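Local atomic coordinates of D-glycero-beta-D-manno-heptose-1,7-bisphosphate 7-phosphatase (Mesorhizobium loti, PDB entry 2O2X), a protein that removes the phosphate group at C-7 of D-glycero-beta-D-manno-heptose 1,7-bisphosphate, a magnesium-dependent step in the biosynthesis of ADP-L-glycero-beta-D-manno-heptose. Residues 34-39 with 59-64; 141-146 with 173-178; 156-161 with 203-208. All blocks are in the same frame, centred on the assembly; numbering follows the deposited sequence.

Interaction 1: residues 34-39 with 59-64; sequences LFLDRD and PQMLPA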
ATOM      1  N   LEU A  34       7.926   0.083  -3.669  1.00  7.69           N
ATOM      2  CA  LEU A  34       7.049  -1.042  -3.420  1.00  7.25           C
ATOM      3  C   LEU A  34       5.800  -0.501  -2.776  1.00  7.07           C
ATOM      4  O   LEU A  34       5.824  -0.097  -1.615  1.00  7.97           O
ATOM      5  CB  LEU A  34       7.702  -2.099  -2.518  1.00  9.34           C
ATOM      6  CG  LEU A  34       6.807  -3.293  -2.136  1.00  8.26           C
ATOM      7  CD1 LEU A  34       6.398  -4.087  -3.331  1.00  7.98           C
ATOM      8  CD2 LEU A  34       7.525  -4.164  -1.123  1.00  9.01           C
ATOM      9  N   PHE A  35       4.703  -0.492  -3.528  1.00  7.28           N
ATOM     10  CA  PHE A  35       3.395  -0.110  -3.003  1.00  7.37           C
ATOM     11  C   PHE A  35       2.696  -1.337  -2.431  1.00  6.57           C
ATOM     12  O   PHE A  35       2.637  -2.368  -3.091  1.00  8.60           O
ATOM     13  CB  PHE A  35       2.503   0.480  -4.104  1.00  7.29           C
ATOM     14  CG  PHE A  35       2.942   1.848  -4.604  1.00  7.58           C
ATOM     15  CD1 PHE A  35       2.593   3.005  -3.908  1.00  8.33           C
ATOM     16  CD2 PHE A  35       3.698   1.980  -5.766  1.00  8.47           C
ATOM     17  CE1 PHE A  35       2.972   4.263  -4.360  1.00 10.02           C
ATOM     18  CE2 PHE A  35       4.069   3.254  -6.215  1.00  9.10           C
ATOM     19  CZ  PHE A  35       3.710   4.381  -5.498  1.00  9.64           C
ATOM     20  N   LEU A  36       2.120  -1.193  -1.240  1.00  6.46           N
ATOM     21  CA  LEU A  36       1.393  -2.261  -0.578  1.00  7.46           C
ATOM     22  C   LEU A  36       0.037  -1.777  -0.143  1.00  8.43           C
ATOM     23  O   LEU A  36      -0.089  -0.762   0.537  1.00  8.15           O
ATOM     24  CB  LEU A  36       2.132  -2.726   0.687  1.00  8.85           C
ATOM     25  CG  LEU A  36       3.558  -3.272   0.485  1.00  6.36           C
ATOM     26  CD1 LEU A  36       4.202  -3.616   1.829  1.00  9.42           C
ATOM     27  CD2 LEU A  36       3.545  -4.479  -0.444  1.00  8.97           C
ATOM     28  N   ASP A  37      -0.997  -2.531  -0.451  1.00  6.36           N
ATOM     29  CA  ASP A  37      -2.262  -2.362   0.265  1.00  6.82           C
ATOM     30  C   ASP A  37      -2.028  -2.802   1.738  1.00  7.95           C
ATOM     31  O   ASP A  37      -1.022  -3.464   2.048  1.00  8.56           O
ATOM     32  CB  ASP A  37      -3.350  -3.214  -0.413  1.00  8.14           C
ATOM     33  CG  ASP A  37      -4.755  -2.960   0.159  1.00 10.98           C
ATOM     34  OD1 ASP A  37      -5.036  -1.914   0.742  1.00 11.56           O
ATOM     35  OD2 ASP A  37      -5.608  -3.836  -0.028  1.00 30.60           O
ATOM     36  N   ARG A  38      -2.927  -2.428   2.660  1.00  7.81           N
ATOM     37  CA  ARG A  38      -2.764  -2.776   4.055  1.00  7.57           C
ATOM     38  C   ARG A  38      -3.661  -3.977   4.440  1.00  8.79           C
ATOM     39  O   ARG A  38      -3.145  -5.079   4.652  1.00  9.01           O
ATOM     40  CB  ARG A  38      -2.960  -1.569   4.973  1.00  7.49           C
ATOM     41  CG  ARG A  38      -2.244  -1.766   6.316  1.00  8.59           C
ATOM     42  CD  ARG A  38      -2.771  -0.840   7.405  1.00  8.90           C
ATOM     43  NE  ARG A  38      -4.085  -1.289   7.838  1.00  9.39           N
ATOM     44  CZ  ARG A  38      -4.950  -0.551   8.523  1.00 11.29           C
ATOM     45  NH1 ARG A  38      -4.649   0.690   8.886  1.00 11.05           N
ATOM     46  NH2 ARG A  38      -6.122  -1.063   8.824  1.00 11.26           N
ATOM     47  N   ASP A  39      -4.971  -3.783   4.535  1.00  7.91           N
ATOM     48  CA  ASP A  39      -5.878  -4.823   5.004  1.00 10.32           C
ATOM     49  C   ASP A  39      -6.008  -5.917   3.952  1.00  9.30           C
ATOM     50  O   ASP A  39      -6.508  -5.660   2.847  1.00 11.01           O
ATOM     51  CB  ASP A  39      -7.245  -4.214   5.313  1.00 10.38           C
ATOM     52  CG  ASP A  39      -7.187  -3.132   6.387  1.00 12.51           C
ATOM     53  OD1 ASP A  39      -6.684  -3.402   7.486  1.00 12.81           O
ATOM     54  OD2 ASP A  39      -7.707  -2.028   6.122  1.00 15.01           O
ATOM     55  N   PRO A  59       2.173 -13.023   8.036  1.00 12.94           N
ATOM     56  CA  PRO A  59       3.640 -13.181   8.002  1.00 13.67           C
ATOM     57  C   PRO A  59       4.210 -13.367   6.612  1.00 11.85           C
ATOM     58  O   PRO A  59       5.364 -13.047   6.378  1.00 13.91           O
ATOM     59  CB  PRO A  59       3.892 -14.423   8.883  1.00 15.98           C
ATOM     60  CG  PRO A  59       2.630 -14.560   9.708  1.00 18.35           C
ATOM     61  CD  PRO A  59       1.519 -14.090   8.817  1.00 15.01           C
ATOM     62  N   GLN A  60       3.404 -13.830   5.685  1.00 12.32           N
ATOM     63  CA  GLN A  60       3.932 -14.065   4.331  1.00 13.84           C
ATOM     64  C   GLN A  60       4.245 -12.772   3.552  1.00 11.72           C
ATOM     65  O   GLN A  60       4.905 -12.823   2.531  1.00 11.48           O
ATOM     66  CB  GLN A  60       3.043 -15.034   3.551  1.00 18.68           C
ATOM     67  CG  GLN A  60       1.606 -14.672   3.414  1.00 16.70           C
ATOM     68  CD  GLN A  60       0.699 -15.220   4.532  1.00 16.43           C
ATOM     69  OE1 GLN A  60       0.763 -14.780   5.692  1.00 16.22           O
ATOM     70  NE2 GLN A  60      -0.189 -16.129   4.173  1.00 17.10           N
HETATM   71  N   MSE A  61       3.820 -11.621   4.075  1.00  9.66           N
HETATM   72  CA  MSE A  61       4.218 -10.338   3.477  1.00  9.20           C
HETATM   73  C   MSE A  61       5.561  -9.849   4.019  1.00  9.15           C
HETATM   74  O   MSE A  61       6.204  -8.971   3.447  1.00  9.69           O
HETATM   75  CB  MSE A  61       3.140  -9.257   3.691  1.00  9.40           C
HETATM   76  CG  MSE A  61       3.235  -8.069   2.746  1.00 11.35           C
HETATM   77 SE   MSE A  61       3.310  -8.446   0.850  0.75  9.77          SE
HETATM   78  CE  MSE A  61       1.935  -9.775   0.757  1.00 11.88           C
ATOM     79  N   LEU A  62       5.974 -10.367   5.175  1.00  9.21           N
ATOM     80  CA  LEU A  62       7.157  -9.818   5.829  1.00  9.70           C
ATOM     81  C   LEU A  62       8.457  -9.986   5.013  1.00  9.13           C
ATOM     82  O   LEU A  62       9.266  -9.058   4.987  1.00  9.56           O
ATOM     83  CB  LEU A  62       7.325 -10.405   7.236  1.00 11.32           C
ATOM     84  CG  LEU A  62       6.179 -10.054   8.203  1.00 11.52           C
ATOM     85  CD1 LEU A  62       6.266 -10.822   9.508  1.00 14.96           C
ATOM     86  CD2 LEU A  62       6.138  -8.555   8.472  1.00 13.93           C
ATOM     87  N   PRO A  63       8.664 -11.134   4.312  1.00 10.09           N
ATOM     88  CA  PRO A  63       9.851 -11.210   3.454  1.00 10.43           C
ATOM     89  C   PRO A  63       9.909 -10.114   2.393  1.00  9.85           C
ATOM     90  O   PRO A  63      10.979  -9.647   2.031  1.00 10.09           O
ATOM     91  CB  PRO A  63       9.723 -12.595   2.816  1.00 10.24           C
ATOM     92  CG  PRO A  63       8.971 -13.375   3.833  1.00  9.96           C
ATOM     93  CD  PRO A  63       7.936 -12.419   4.309  1.00 10.20           C
ATOM     94  N   ALA A  64       8.762  -9.740   1.847  1.00  8.86           N
ATOM     95  CA  ALA A  64       8.746  -8.669   0.827  1.00  9.42           C
ATOM     96  C   ALA A  64       9.134  -7.322   1.397  1.00  9.81           C
ATOM     97  O   ALA A  64       9.909  -6.585   0.779  1.00  9.08           O
ATOM     98  CB  ALA A  64       7.367  -8.596   0.174  1.00 10.73           C
TER

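Interaction 2: residues 141-146 with 173-178; sequences GMLVEA and AGLAQG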
ATOM      1  N   GLY A 141      -4.709   7.917  -7.667  1.00  9.20           N
ATOM      2  CA  GLY A 141      -4.257   9.153  -7.024  1.00  8.23           C
ATOM      3  C   GLY A 141      -3.235   8.991  -5.935  1.00 10.88           C
ATOM      4  O   GLY A 141      -2.298   9.787  -5.823  1.00 10.01           O
HETATM    5  N   MSE A 142      -3.408   7.977  -5.094  1.00  8.67           N
HETATM    6  CA  MSE A 142      -2.465   7.835  -3.962  1.00  7.28           C
HETATM    7  C   MSE A 142      -1.075   7.454  -4.465  1.00  8.57           C
HETATM    8  O   MSE A 142      -0.060   7.818  -3.875  1.00  8.62           O
HETATM    9  CB  MSE A 142      -2.953   6.783  -2.944  1.00  8.33           C
HETATM   10  CG  MSE A 142      -4.070   7.290  -2.101  1.00  7.93           C
HETATM   11 SE   MSE A 142      -4.594   6.062  -0.681  0.75  7.95          SE
HETATM   12  CE  MSE A 142      -5.530   4.768  -1.712  1.00  8.93           C
ATOM     13  N   LEU A 143      -1.014   6.651  -5.534  1.00  8.81           N
ATOM     14  CA  LEU A 143       0.271   6.277  -6.117  1.00  9.52           C
ATOM     15  C   LEU A 143       0.919   7.499  -6.765  1.00 11.37           C
ATOM     16  O   LEU A 143       2.106   7.740  -6.593  1.00 10.94           O
ATOM     17  CB  LEU A 143       0.120   5.138  -7.145  1.00  8.72           C
ATOM     18  CG  LEU A 143      -0.214   3.735  -6.630  1.00  9.34           C
ATOM     19  CD1 LEU A 143      -1.633   3.640  -6.108  1.00 11.41           C
ATOM     20  CD2 LEU A 143       0.042   2.726  -7.718  1.00 12.17           C
ATOM     21  N   VAL A 144       0.128   8.258  -7.509  1.00 10.49           N
ATOM     22  CA  VAL A 144       0.634   9.454  -8.185  1.00 11.95           C
ATOM     23  C   VAL A 144       1.122  10.468  -7.142  1.00  9.93           C
ATOM     24  O   VAL A 144       2.206  11.055  -7.284  1.00 11.00           O
ATOM     25  CB  VAL A 144      -0.458  10.038  -9.118  1.00 11.88           C
ATOM     26  CG1 VAL A 144      -0.073  11.435  -9.638  1.00 14.69           C
ATOM     27  CG2 VAL A 144      -0.728   9.093 -10.244  1.00 13.73           C
ATOM     28  N   GLU A 145       0.368  10.644  -6.061  1.00  9.69           N
ATOM     29  CA  GLU A 145       0.785  11.571  -5.009  1.00 11.64           C
ATOM     30  C   GLU A 145       2.063  11.119  -4.302  1.00 12.31           C
ATOM     31  O   GLU A 145       2.978  11.912  -4.060  1.00 11.60           O
ATOM     32  CB  GLU A 145      -0.342  11.753  -4.014  1.00 13.14           C
ATOM     33  CG  GLU A 145      -0.089  12.769  -2.921  1.00 14.61           C
ATOM     34  CD  GLU A 145       0.124  14.194  -3.421  1.00 16.86           C
ATOM     35  OE1 GLU A 145      -0.365  14.544  -4.523  1.00 22.87           O
ATOM     36  OE2 GLU A 145       0.767  14.967  -2.686  1.00 20.20           O
ATOM     37  N   ALA A 146       2.152   9.839  -3.950  1.00  9.91           N
ATOM     38  CA  ALA A 146       3.392   9.314  -3.372  1.00  9.01           C
ATOM     39  C   ALA A 146       4.544   9.541  -4.343  1.00  9.89           C
ATOM     40  O   ALA A 146       5.666   9.922  -3.936  1.00 10.17           O
ATOM     41  CB  ALA A 146       3.227   7.813  -3.054  1.00  8.85           C
ATOM     42  N   ALA A 173      -1.634   4.068 -12.815  1.00 11.90           N
ATOM     43  CA  ALA A 173      -0.528   4.909 -12.377  1.00 11.23           C
ATOM     44  C   ALA A 173       0.711   4.780 -13.274  1.00 12.60           C
ATOM     45  O   ALA A 173       1.676   5.526 -13.103  1.00 14.41           O
ATOM     46  CB  ALA A 173      -0.164   4.576 -10.903  1.00 11.77           C
ATOM     47  N   GLY A 174       0.709   3.814 -14.178  1.00 11.41           N
ATOM     48  CA  GLY A 174       1.826   3.622 -15.095  1.00 12.47           C
ATOM     49  C   GLY A 174       2.790   2.505 -14.725  1.00 11.57           C
ATOM     50  O   GLY A 174       3.827   2.332 -15.364  1.00 12.69           O
ATOM     51  N   LEU A 175       2.476   1.728 -13.695  1.00 10.11           N
ATOM     52  CA  LEU A 175       3.293   0.570 -13.353  1.00 10.33           C
ATOM     53  C   LEU A 175       3.132  -0.501 -14.436  1.00 10.00           C
ATOM     54  O   LEU A 175       2.164  -0.454 -15.195  1.00 11.80           O
ATOM     55  CB  LEU A 175       2.897  -0.017 -11.992  1.00 10.77           C
ATOM     56  CG  LEU A 175       3.396   0.714 -10.742  1.00  8.89           C
ATOM     57  CD1 LEU A 175       2.855   2.133 -10.624  1.00 10.58           C
ATOM     58  CD2 LEU A 175       3.035  -0.113  -9.517  1.00 10.83           C
ATOM     59  N   ALA A 176       4.063  -1.443 -14.484  1.00 10.89           N
ATOM     60  CA  ALA A 176       4.025  -2.555 -15.437  1.00 10.22           C
ATOM     61  C   ALA A 176       3.680  -3.917 -14.838  1.00 10.33           C
ATOM     62  O   ALA A 176       3.383  -4.869 -15.584  1.00 10.94           O
ATOM     63  CB  ALA A 176       5.362  -2.657 -16.139  1.00 12.89           C
ATOM     64  N   GLN A 177       3.737  -4.013 -13.505  1.00 10.06           N
ATOM     65  CA  GLN A 177       3.506  -5.266 -12.816  1.00 11.37           C
ATOM     66  C   GLN A 177       2.899  -5.027 -11.466  1.00 10.37           C
ATOM     67  O   GLN A 177       3.230  -4.053 -10.791  1.00  9.45           O
ATOM     68  CB  GLN A 177       4.826  -5.982 -12.534  1.00 12.94           C
ATOM     69  CG  GLN A 177       5.539  -6.516 -13.724  1.00 19.32           C
ATOM     70  CD  GLN A 177       6.707  -7.367 -13.298  1.00 12.78           C
ATOM     71  OE1 GLN A 177       6.632  -8.596 -13.340  1.00 15.35           O
ATOM     72  NE2 GLN A 177       7.808  -6.718 -12.871  1.00 12.94           N
ATOM     73  N   GLY A 178       2.052  -5.955 -11.054  1.00  9.13           N
ATOM     74  CA  GLY A 178       1.604  -6.044  -9.676  1.00 10.86           C
ATOM     75  C   GLY A 178       1.392  -7.496  -9.308  1.00 11.73           C
ATOM     76  O   GLY A 178       1.272  -8.356 -10.188  1.00  9.57           O
TER

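Interaction 3: residues 156-161 with 203-208; sequences RSLIVG and GDLLAA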
ATOM      1  N   ARG A 156       8.723   1.864 -13.010  1.00 11.19           N
ATOM      2  CA  ARG A 156       9.462   0.707 -12.510  1.00 12.43           C
ATOM      3  C   ARG A 156       8.964   0.202 -11.144  1.00 11.42           C
ATOM      4  O   ARG A 156       9.497  -0.767 -10.629  1.00 11.28           O
ATOM      5  CB  ARG A 156      10.955   1.023 -12.437  1.00 14.52           C
ATOM      6  CG  ARG A 156      11.562   1.390 -13.800  1.00 19.27           C
ATOM      7  CD  ARG A 156      13.072   1.577 -13.713  1.00 21.77           C
ATOM      8  NE  ARG A 156      13.755   0.347 -13.327  1.00 31.84           N
ATOM      9  CZ  ARG A 156      14.645   0.222 -12.333  1.00 39.89           C
ATOM     10  NH1 ARG A 156      15.007   1.263 -11.569  1.00 39.75           N
ATOM     11  NH2 ARG A 156      15.193  -0.971 -12.104  1.00 44.22           N
ATOM     12  N   SER A 157       7.965   0.867 -10.554  1.00 11.18           N
ATOM     13  CA  SER A 157       7.440   0.480  -9.238  1.00 10.45           C
ATOM     14  C   SER A 157       6.595  -0.768  -9.322  1.00  8.26           C
ATOM     15  O   SER A 157       6.169  -1.194 -10.405  1.00 10.25           O
ATOM     16  CB  SER A 157       6.632   1.652  -8.653  1.00  9.98           C
ATOM     17  OG  SER A 157       7.499   2.759  -8.392  1.00  9.45           O
ATOM     18  N   LEU A 158       6.378  -1.381  -8.154  1.00  7.41           N
ATOM     19  CA  LEU A 158       5.566  -2.580  -8.046  1.00  8.81           C
ATOM     20  C   LEU A 158       4.461  -2.321  -7.042  1.00  8.60           C
ATOM     21  O   LEU A 158       4.601  -1.477  -6.169  1.00  9.29           O
ATOM     22  CB  LEU A 158       6.445  -3.714  -7.517  1.00 10.89           C
ATOM     23  CG  LEU A 158       7.757  -3.972  -8.284  1.00  9.74           C
ATOM     24  CD1 LEU A 158       8.520  -5.089  -7.569  1.00 13.94           C
ATOM     25  CD2 LEU A 158       7.495  -4.347  -9.731  1.00 13.84           C
ATOM     26  N   ILE A 159       3.354  -3.045  -7.188  1.00  8.09           N
ATOM     27  CA  ILE A 159       2.257  -2.973  -6.231  1.00  6.42           C
ATOM     28  C   ILE A 159       1.836  -4.390  -5.862  1.00  6.90           C
ATOM     29  O   ILE A 159       1.863  -5.296  -6.715  1.00  8.75           O
ATOM     30  CB  ILE A 159       1.047  -2.158  -6.727  1.00  7.06           C
ATOM     31  CG1 ILE A 159       0.004  -1.976  -5.590  1.00  9.23           C
ATOM     32  CG2 ILE A 159       0.448  -2.735  -8.026  1.00  9.13           C
ATOM     33  CD1 ILE A 159      -0.940  -0.803  -5.764  1.00  8.88           C
ATOM     34  N   VAL A 160       1.479  -4.585  -4.592  1.00  6.80           N
ATOM     35  CA  VAL A 160       0.968  -5.848  -4.069  1.00  7.56           C
ATOM     36  C   VAL A 160      -0.315  -5.547  -3.302  1.00  7.91           C
ATOM     37  O   VAL A 160      -0.357  -4.625  -2.483  1.00  8.37           O
ATOM     38  CB  VAL A 160       1.982  -6.501  -3.146  1.00  7.37           C
ATOM     39  CG1 VAL A 160       1.461  -7.875  -2.734  1.00  8.84           C
ATOM     40  CG2 VAL A 160       3.354  -6.550  -3.801  1.00  9.15           C
ATOM     41  N   GLY A 161      -1.372  -6.294  -3.569  1.00  7.32           N
ATOM     42  CA  GLY A 161      -2.610  -6.205  -2.816  1.00  7.00           C
ATOM     43  C   GLY A 161      -3.493  -7.407  -3.047  1.00  7.94           C
ATOM     44  O   GLY A 161      -3.167  -8.222  -3.925  1.00  8.81           O
ATOM     45  N   GLY A 203       8.641 -15.808  -4.191  1.00 10.50           N
ATOM     46  CA  GLY A 203       9.978 -15.723  -4.774  1.00 10.89           C
ATOM     47  C   GLY A 203      10.056 -14.861  -6.005  1.00 12.08           C
ATOM     48  O   GLY A 203      11.035 -14.152  -6.190  1.00 11.74           O
ATOM     49  N   ASP A 204       9.043 -14.964  -6.867  1.00 10.27           N
ATOM     50  CA  ASP A 204       8.974 -14.137  -8.070  1.00 11.92           C
ATOM     51  C   ASP A 204       8.929 -12.674  -7.660  1.00 11.91           C
ATOM     52  O   ASP A 204       9.596 -11.831  -8.247  1.00 11.44           O
ATOM     53  CB  ASP A 204       7.740 -14.449  -8.934  1.00 13.14           C
ATOM     54  CG  ASP A 204       7.673 -15.908  -9.401  1.00 19.48           C
ATOM     55  OD1 ASP A 204       8.731 -16.493  -9.693  1.00 19.69           O
ATOM     56  OD2 ASP A 204       6.552 -16.463  -9.454  1.00 20.29           O
ATOM     57  N   LEU A 205       8.078 -12.352  -6.688  1.00 10.71           N
ATOM     58  CA  LEU A 205       8.020 -10.984  -6.200  1.00  9.35           C
ATOM     59  C   LEU A 205       9.351 -10.493  -5.613  1.00  8.53           C
ATOM     60  O   LEU A 205       9.792  -9.381  -5.922  1.00  8.36           O
ATOM     61  CB  LEU A 205       6.891 -10.837  -5.160  1.00  9.56           C
ATOM     62  CG  LEU A 205       6.829  -9.556  -4.334  1.00  9.47           C
ATOM     63  CD1 LEU A 205       6.615  -8.395  -5.272  1.00  8.59           C
ATOM     64  CD2 LEU A 205       5.732  -9.618  -3.282  1.00 10.64           C
ATOM     65  N   LEU A 206       9.989 -11.317  -4.781  1.00  9.60           N
ATOM     66  CA  LEU A 206      11.260 -10.949  -4.169  1.00  9.95           C
ATOM     67  C   LEU A 206      12.319 -10.719  -5.242  1.00 12.26           C
ATOM     68  O   LEU A 206      13.091  -9.772  -5.129  1.00 12.33           O
ATOM     69  CB  LEU A 206      11.742 -11.957  -3.110  1.00 11.28           C
ATOM     70  CG  LEU A 206      10.771 -12.216  -1.953  1.00 10.15           C
ATOM     71  CD1 LEU A 206      11.483 -12.952  -0.840  1.00 11.69           C
ATOM     72  CD2 LEU A 206      10.160 -10.930  -1.401  1.00  9.71           C
ATOM     73  N   ALA A 207      12.350 -11.554  -6.275  1.00 11.18           N
ATOM     74  CA  ALA A 207      13.311 -11.343  -7.356  1.00 13.61           C
ATOM     75  C   ALA A 207      13.072 -10.002  -8.021  1.00 12.84           C
ATOM     76  O   ALA A 207      14.016  -9.256  -8.351  1.00 13.44           O
ATOM     77  CB  ALA A 207      13.223 -12.457  -8.371  1.00 13.93           C
ATOM     78  N   ALA A 208      11.805  -9.657  -8.215  1.00 11.14           N
ATOM     79  CA  ALA A 208      11.454  -8.383  -8.860  1.00 10.39           C
ATOM     80  C   ALA A 208      11.890  -7.166  -8.014  1.00 12.35           C
ATOM     81  O   ALA A 208      12.366  -6.169  -8.561  1.00 14.88           O
ATOM     82  CB  ALA A 208       9.977  -8.355  -9.145  1.00 10.70           C
TER

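Interaction 1: residues 34-39 with 59-64
Leu36 and selenomethionine Met61 pack together inside a beta-alpha-beta unit (strand 34-36, helix 62-71, strand 75-80) of the HAD-type Rossmann-like fold, where the first strand meets the 3-10 turn leading into the helix. The two side chains slide past each other in opposite directions, with Leu36 CD2 4.2 Å from Met61 SE. Met61 has CG anti to the backbone N (chi1 -161°), but the chain then bends at chi2 and again at chi3, which folds the selenium over the buried strand face; a long unbranched side chain suits such a bend. One turn on, Ala64 also points at the strand, and its small methyl lets the helix lie close to the sheet. Just past the end of strand 34-36 comes Asp37, by similarity the nucleophile and a magnesium ligand, whose OD1 forms a salt bridge with Lys137. Beyond it, a salt bridge joins Arg38 to Asp39, the proton donor by similarity: Arg38 NH2 donates to Asp39 OD1 at 2.8 Å, the oxygen near the guanidinium plane and the donor on the syn side of the carboxylate. Leu34, which like Leu36 points toward the helix, reaches it with one methyl, its CD2 3.9 Å from Ala64 O.

Interaction 2: residues 141-146 with 173-178
Leu143 lays its side chain over the methyl of Ala173, touching it at two points: CD2 is 3.7 Å from Ala173 CB, and Leu143 CB is 3.8 Å from the same methyl. The small alanine thus sits beside the root of the leucine as well as one of its branches, a closeness that suits the shortest of side chains. Leu143 holds CG anti to its carbonyl carbon (chi1 -71°), and this leads the branch off helix 141-150 toward the chain that follows helix 164-172. The same CD2 continues to Leu175, whose CD1 it meets at 4.1 Å, the two leucines crossing at about a right angle. One methyl therefore serves two partners and bridges the residues before and after Gly174. That glycine has left helical angles with a positive phi of 101° and ends the preceding helix in a Schellman motif; a side chain there would press on the carbonyl O of Ala173, so glycine fits the turn. Ala173 also touches Pro140, just ahead of helix 141-150. Wholly apolar, the contact joins helix 141-150 to the turn that follows helix 164-172, packing against the Schellman-capped bend that leads into strand 177-181, as befits the alpha/beta/alpha sandwich of the HAD fold.

Interaction 3: residues 156-161 with 203-208
Apolar side chains make the whole of the contact between Val160 and Leu158 of strand 158-161 and Leu205 and Ala208 of helix 199-211. Val160 and Leu205 reach toward each other tip to tip: Val160 CG2 stands 3.9 Å from Leu205 CD2 and 4.0 Å from Leu205 CD1, so a single valine methyl faces the fork of the leucine. Leu205 has CG anti to its backbone N (chi1 169°), which carries both branches out from the helix to the strand. A beta-branched valine is at home on an extended strand, and the longer leucine carries its two methyls across to it. Two residues back along the strand, Leu158 sets its CD1 3.9 Å from Ala208 CB, with the looser approach to Leu205 CD1 at 4.5 Å; the small alanine lets the leucine tip come up to the helix backbone, where Leu158 CD1 is 4.0 Å from Ala208 C.

Backbone geometry explains the pairing. Leu158 and Val160 alternate with Ile159, which points away from this helix, whereas Leu205 and Ala208 lie three residues apart on one side of theirs. The segment axes approach to 10.7 Å and run at 152°, nearly antiparallel.

No hydrogen bond crosses between the two segments; the strand's backbone pairs within the sheet, Val160 with Phe35 of the neighbouring strand and with Asp37 just beyond it. Trp179 of strand 177-181 also touches Leu205 and Ala208, extending the apolar layer. A C-terminal helix laid against central parallel strands is a feature of this Rossmann-like alpha/beta/alpha sandwich.

Overall arrangement
All three contacts meet on the central sheet. Interactions 1 and 3, with centres about 10 Å apart, share neighbouring parallel strands: Phe35 N lies 2.8 Å from Leu158 O, probably a hydrogen bond, and their helices meet where Ala64 CA is 3.5 Å from Leu206 CD2. Interaction 2 lies across the sheet, where Leu143 CA packs 3.8 Å from Phe35 CE1, and joins interaction 3 through Leu175 CG, 3.4 Å from Ser157 O. Interaction 1 carries the probable catalytic Asp37, whose side chain is about 7 Å from that of Val160 at their nearest atoms; Leu143 comes similarly within about 5 Å of Lys137, which by similarity stabilises the phosphoryl group.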